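Local coordinates for protein orotidine 5'-phosphate decarboxylase (Pyrococcus horikoshii, PDB 2CZD) that probably catalyses the decarboxylation of orotidine 5'-monophosphate to uridine 5'-monophosphate, the last step of de novo UMP biosynthesis, at residues G112-E115 with F116-L120; P194-A197 with A198-I201. All coordinates share one frame; numbering follows the deposited sequence.

Contact 1 of 2, residues G112-E115 with F116-L120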
ATOM      1  N   GLY B 112       5.175  11.249  11.130  1.00 10.99           N
ATOM      2  CA  GLY B 112       5.997  11.098   9.942  1.00 11.63           C
ATOM      3  C   GLY B 112       5.485  11.864   8.733  1.00  9.31           C
ATOM      4  O   GLY B 112       6.261  12.137   7.787  1.00 10.79           O
ATOM      5  N   ALA B 113       4.199  12.213   8.752  1.00 11.82           N
ATOM      6  CA  ALA B 113       3.612  12.938   7.619  1.00 10.94           C
ATOM      7  C   ALA B 113       4.279  14.296   7.408  1.00 12.90           C
ATOM      8  O   ALA B 113       4.306  14.807   6.279  1.00 12.77           O
ATOM      9  CB  ALA B 113       2.115  13.127   7.816  1.00 13.49           C
ATOM     10  N   LEU B 114       4.832  14.877   8.466  1.00 15.60           N
ATOM     11  CA  LEU B 114       5.483  16.182   8.338  1.00 14.86           C
ATOM     12  C   LEU B 114       6.817  16.142   7.591  1.00 15.69           C
ATOM     13  O   LEU B 114       7.350  17.184   7.201  1.00 16.61           O
ATOM     14  CB  LEU B 114       5.691  16.829   9.725  1.00 16.92           C
ATOM     15  CG  LEU B 114       4.418  17.234  10.488  1.00 22.90           C
ATOM     16  CD1 LEU B 114       3.412  17.880   9.542  1.00 24.63           C
ATOM     17  CD2 LEU B 114       3.786  16.022  11.128  1.00 26.93           C
ATOM     18  N   GLU B 115       7.364  14.948   7.372  1.00 10.70           N
ATOM     19  CA  GLU B 115       8.636  14.840   6.697  1.00  8.44           C
ATOM     20  C   GLU B 115       8.618  15.049   5.181  1.00 11.80           C
ATOM     21  O   GLU B 115       9.464  15.781   4.656  1.00 12.73           O
ATOM     22  CB  GLU B 115       9.282  13.498   7.061  1.00 11.76           C
ATOM     23  CG  GLU B 115       9.641  13.456   8.546  1.00 13.99           C
ATOM     24  CD  GLU B 115      10.050  12.082   9.063  1.00 18.70           C
ATOM     25  OE1 GLU B 115      10.292  11.156   8.257  1.00 16.31           O
ATOM     26  OE2 GLU B 115      10.151  11.951  10.299  1.00 16.80           O
ATOM     27  N   PHE B 116       7.670  14.419   4.487  1.00 10.42           N
ATOM     28  CA  PHE B 116       7.601  14.546   3.034  1.00  7.59           C
ATOM     29  C   PHE B 116       6.204  14.791   2.474  1.00  9.61           C
ATOM     30  O   PHE B 116       6.041  15.563   1.541  1.00 11.96           O
ATOM     31  CB  PHE B 116       8.161  13.282   2.352  1.00 10.89           C
ATOM     32  CG  PHE B 116       9.572  12.951   2.739  1.00  9.07           C
ATOM     33  CD1 PHE B 116       9.849  11.908   3.629  1.00 10.33           C
ATOM     34  CD2 PHE B 116      10.636  13.680   2.208  1.00 10.96           C
ATOM     35  CE1 PHE B 116      11.177  11.592   3.986  1.00  9.11           C
ATOM     36  CE2 PHE B 116      11.967  13.372   2.559  1.00 14.80           C
ATOM     37  CZ  PHE B 116      12.231  12.328   3.446  1.00 12.43           C
ATOM     38  N   ILE B 117       5.206  14.109   3.021  1.00  8.86           N
ATOM     39  CA  ILE B 117       3.847  14.238   2.525  1.00  9.46           C
ATOM     40  C   ILE B 117       3.218  15.610   2.765  1.00  9.62           C
ATOM     41  O   ILE B 117       2.851  16.306   1.824  1.00 10.17           O
ATOM     42  CB  ILE B 117       2.934  13.167   3.175  1.00 11.51           C
ATOM     43  CG1 ILE B 117       3.365  11.762   2.736  1.00 12.22           C
ATOM     44  CG2 ILE B 117       1.486  13.424   2.810  1.00 12.08           C
ATOM     45  CD1 ILE B 117       2.847  11.330   1.386  1.00 20.70           C
ATOM     46  N   ASN B 118       3.100  16.007   4.026  1.00 12.04           N
ATOM     47  CA  ASN B 118       2.442  17.278   4.304  1.00 11.55           C
ATOM     48  C   ASN B 118       3.096  18.532   3.698  1.00 12.59           C
ATOM     49  O   ASN B 118       2.395  19.489   3.358  1.00 11.24           O
ATOM     50  CB  ASN B 118       2.212  17.394   5.810  1.00 12.00           C
ATOM     51  CG  ASN B 118       1.191  16.367   6.314  1.00 12.78           C
ATOM     52  OD1 ASN B 118       0.758  15.495   5.568  1.00 11.93           O
ATOM     53  ND2 ASN B 118       0.818  16.471   7.579  1.00 12.49           N
ATOM     54  N   PRO B 119       4.434  18.550   3.546  1.00 12.82           N
ATOM     55  CA  PRO B 119       5.027  19.745   2.937  1.00 13.72           C
ATOM     56  C   PRO B 119       4.569  19.852   1.471  1.00 11.40           C
ATOM     57  O   PRO B 119       4.607  20.930   0.875  1.00 13.62           O
ATOM     58  CB  PRO B 119       6.526  19.475   3.051  1.00 14.31           C
ATOM     59  CG  PRO B 119       6.616  18.781   4.379  1.00 15.38           C
ATOM     60  CD  PRO B 119       5.455  17.783   4.285  1.00 11.22           C
ATOM     61  N   LEU B 120       4.136  18.735   0.895  1.00 10.71           N
ATOM     62  CA  LEU B 120       3.675  18.714  -0.491  1.00 11.71           C
ATOM     63  C   LEU B 120       2.151  18.794  -0.651  1.00  9.98           C
ATOM     64  O   LEU B 120       1.654  18.757  -1.770  1.00 10.96           O
ATOM     65  CB  LEU B 120       4.175  17.441  -1.194  1.00 12.53           C
ATOM     66  CG  LEU B 120       5.636  17.453  -1.674  1.00 12.76           C
ATOM     67  CD1 LEU B 120       6.095  16.045  -2.032  1.00 12.58           C
ATOM     68  CD2 LEU B 120       5.754  18.368  -2.888  1.00 13.12           C
TER
HETATM   69  O   HOH W   1       6.031  12.099   5.038  1.00 11.41           O

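Contact 2 of 2, residues P194-A197 with A198-I201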
ATOM      1  N   PRO B 194     -23.227  -0.134  19.663  1.00 13.49           N
ATOM      2  CA  PRO B 194     -22.798   0.548  18.432  1.00 13.48           C
ATOM      3  C   PRO B 194     -23.879   1.383  17.719  1.00 13.73           C
ATOM      4  O   PRO B 194     -23.618   2.488  17.252  1.00 11.92           O
ATOM      5  CB  PRO B 194     -22.288  -0.598  17.569  1.00 14.76           C
ATOM      6  CG  PRO B 194     -21.737  -1.571  18.575  1.00 13.54           C
ATOM      7  CD  PRO B 194     -22.794  -1.543  19.676  1.00 16.13           C
ATOM      8  N   ARG B 195     -25.098   0.860  17.614  1.00 13.36           N
ATOM      9  CA  ARG B 195     -26.155   1.594  16.929  1.00 13.72           C
ATOM     10  C   ARG B 195     -26.462   2.908  17.625  1.00 15.15           C
ATOM     11  O   ARG B 195     -26.624   3.941  16.972  1.00 14.61           O
ATOM     12  CB  ARG B 195     -27.439   0.748  16.843  1.00 16.87           C
ATOM     13  CG  ARG B 195     -28.559   1.425  16.076  1.00 18.40           C
ATOM     14  CD  ARG B 195     -29.785   0.500  15.929  1.00 20.38           C
ATOM     15  NE  ARG B 195     -30.745   0.993  14.933  1.00 22.66           N
ATOM     16  CZ  ARG B 195     -31.498   2.081  15.073  1.00 30.12           C
ATOM     17  NH1 ARG B 195     -32.335   2.441  14.101  1.00 28.25           N
ATOM     18  NH2 ARG B 195     -31.431   2.810  16.183  1.00 30.33           N
ATOM     19  N   GLU B 196     -26.556   2.876  18.955  1.00 15.23           N
ATOM     20  CA  GLU B 196     -26.836   4.103  19.684  1.00 14.20           C
ATOM     21  C   GLU B 196     -25.670   5.088  19.609  1.00 14.70           C
ATOM     22  O   GLU B 196     -25.878   6.302  19.597  1.00 14.83           O
ATOM     23  CB  GLU B 196     -27.197   3.794  21.141  1.00 16.36           C
ATOM     24  CG  GLU B 196     -28.619   3.304  21.307  1.00 20.87           C
ATOM     25  CD  GLU B 196     -29.637   4.369  20.939  1.00 24.59           C
ATOM     26  OE1 GLU B 196     -29.527   5.503  21.455  1.00 26.01           O
ATOM     27  OE2 GLU B 196     -30.545   4.079  20.140  1.00 24.43           O
ATOM     28  N   ALA B 197     -24.442   4.573  19.535  1.00 14.31           N
ATOM     29  CA  ALA B 197     -23.274   5.437  19.429  1.00 13.98           C
ATOM     30  C   ALA B 197     -23.279   6.136  18.071  1.00 13.38           C
ATOM     31  O   ALA B 197     -23.009   7.330  17.963  1.00 13.29           O
ATOM     32  CB  ALA B 197     -22.005   4.623  19.607  1.00 11.79           C
ATOM     33  N   ALA B 198     -23.591   5.391  17.021  1.00 13.73           N
ATOM     34  CA  ALA B 198     -23.645   5.995  15.695  1.00 12.75           C
ATOM     35  C   ALA B 198     -24.780   7.020  15.643  1.00 12.01           C
ATOM     36  O   ALA B 198     -24.630   8.115  15.103  1.00 12.78           O
ATOM     37  CB  ALA B 198     -23.861   4.917  14.641  1.00 12.06           C
ATOM     38  N   LYS B 199     -25.930   6.651  16.205  1.00 12.53           N
ATOM     39  CA  LYS B 199     -27.065   7.570  16.232  1.00 12.73           C
ATOM     40  C   LYS B 199     -26.718   8.889  16.924  1.00 13.33           C
ATOM     41  O   LYS B 199     -27.108   9.953  16.463  1.00 12.02           O
ATOM     42  CB  LYS B 199     -28.244   6.928  16.968  1.00 14.21           C
ATOM     43  CG  LYS B 199     -29.466   7.846  17.102  1.00 18.25           C
ATOM     44  CD  LYS B 199     -30.624   7.112  17.779  1.00 21.19           C
ATOM     45  CE  LYS B 199     -31.873   7.971  17.812  1.00 25.12           C
ATOM     46  NZ  LYS B 199     -31.661   9.194  18.624  1.00 24.10           N
ATOM     47  N   ALA B 200     -25.988   8.823  18.034  1.00 12.47           N
ATOM     48  CA  ALA B 200     -25.642  10.041  18.763  1.00 12.28           C
ATOM     49  C   ALA B 200     -24.813  10.986  17.900  1.00 14.48           C
ATOM     50  O   ALA B 200     -25.047  12.192  17.890  1.00 15.07           O
ATOM     51  CB  ALA B 200     -24.894   9.700  20.039  1.00 15.05           C
ATOM     52  N   ILE B 201     -23.846  10.437  17.164  1.00 12.55           N
ATOM     53  CA  ILE B 201     -23.011  11.275  16.304  1.00 10.95           C
ATOM     54  C   ILE B 201     -23.843  11.832  15.145  1.00 11.92           C
ATOM     55  O   ILE B 201     -23.794  13.022  14.842  1.00 11.98           O
ATOM     56  CB  ILE B 201     -21.816  10.468  15.765  1.00 12.00           C
ATOM     57  CG1 ILE B 201     -20.969  10.009  16.959  1.00 12.95           C
ATOM     58  CG2 ILE B 201     -20.980  11.326  14.774  1.00 10.42           C
ATOM     59  CD1 ILE B 201     -19.940   8.902  16.634  1.00 11.82           C
TER

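Contact 1 of 2, residues G112-E115 with F116-L120
Within the loop between strand 101-105 and helix 121-131, Ala113 and Asn118 close a turn with a backbone bond that reaches five residues ahead, one more than in an alpha helix. Asn118 N donates to Ala113 O over 2.8 Å, nearly straight at 166°. Within the first segment, Glu115 N turns back to Gly112 O in a tighter i to i+3 bond. The i to i+4 partners Gly112 O and Phe116 N stand 4.3 Å apart, and a water stands between them: it lies 2.8 Å from Gly112 O and accepts from Phe116 N at 2.9 Å. The chain thus coils with mostly helical torsions but without a regular run of helical bonds.

The Asn118 side chain folds back over Ala113, its CG beside the backbone N (chi1 -67°). The amide straddles the methyl, with OD1 3.5 Å and ND2 3.6 Å from Ala113 CB, while the Leu114 side chain crosses that of Asn118 obliquely, its CD1 3.5 Å from ND2. OD1 itself is held by the backbone N of Met108. Pro119 sets CG against Leu114 O, 3.3 Å away, and Phe116 turns one ring face over the carbonyl oxygen of Glu115.

Other groups meet the second subunit of the homodimer. Glu115 OE1 accepts from the backbone N of Arg90 of the second subunit, Gly112 N donates to Asp91 of that subunit, and the Phe116 ring packs edge-to-face with Phe124 there.

The chemistry illustrates how an irregular turn can be held without helical repetition: one backbone bond spans five residues, a water accepts from Phe116 N and probably also serves Gly112 O, and Asn118 OD1 ties the turn to Met108 outside it, while the acid and the aromatic ring serve the subunit interface.

Contact 2 of 2, residues P194-A197 with A198-I201
Glu196 and Lys199 lie side by side on helix 194-205, the C-terminal helix of the TIM barrel, after the short helix 186-189, and illustrate how i to i+3 neighbours can run alongside one another without their charges meeting. Their segments are joined by successive i to i+4 backbone bonds, among them Lys199 N to Arg195 O at 2.9 Å.

The lysine can be followed outward. Its CB rests 3.4 Å from Arg195 O and a little farther from Glu196 O. With CG anti to the backbone N (chi1 177°) the chain runs out extended, and CD passes the glutamate carboxylate, 3.8 Å from OE2. That neighbour is bent at its second torsion (chi2 -65°), which brings the carboxylate alongside the aliphatic chain. The last torsion, about CD-CE, turns NZ aside, and NZ makes its salt bridge one turn onward with Asp203. Glu196 OE1 remains 5.1 Å from NZ, so any attraction between them is through space and probably modest.

Elsewhere Arg195 pairs with Asp23, and Ala198 packs on Tyr24 and Ile188. Ile201 N gives Ala197 O a weak bond of 3.3 Å, and the same oxygen lies 3.5 Å from Ile201 CG1.

In the fold
Contacts 1 and 2 lie on opposite sides of the chain's centre, each about 19 Å from it, with their own centres 34 Å apart and their nearest atoms about 24 Å apart. They do not touch; what they share is the barrel between them. Contact 1 follows the fifth strand, near the substrate-binding Ser109 (about 7 Å from the Ala113 side chain) and the proton donor Lys59 (about 9 Å from that of Ile117), and it faces the second subunit. In contact 2, untouched by the other chain, the Ile201 side chain lies about 4 Å from that of Ala171 and about 8 Å from Gly185, two further substrate-binding residues.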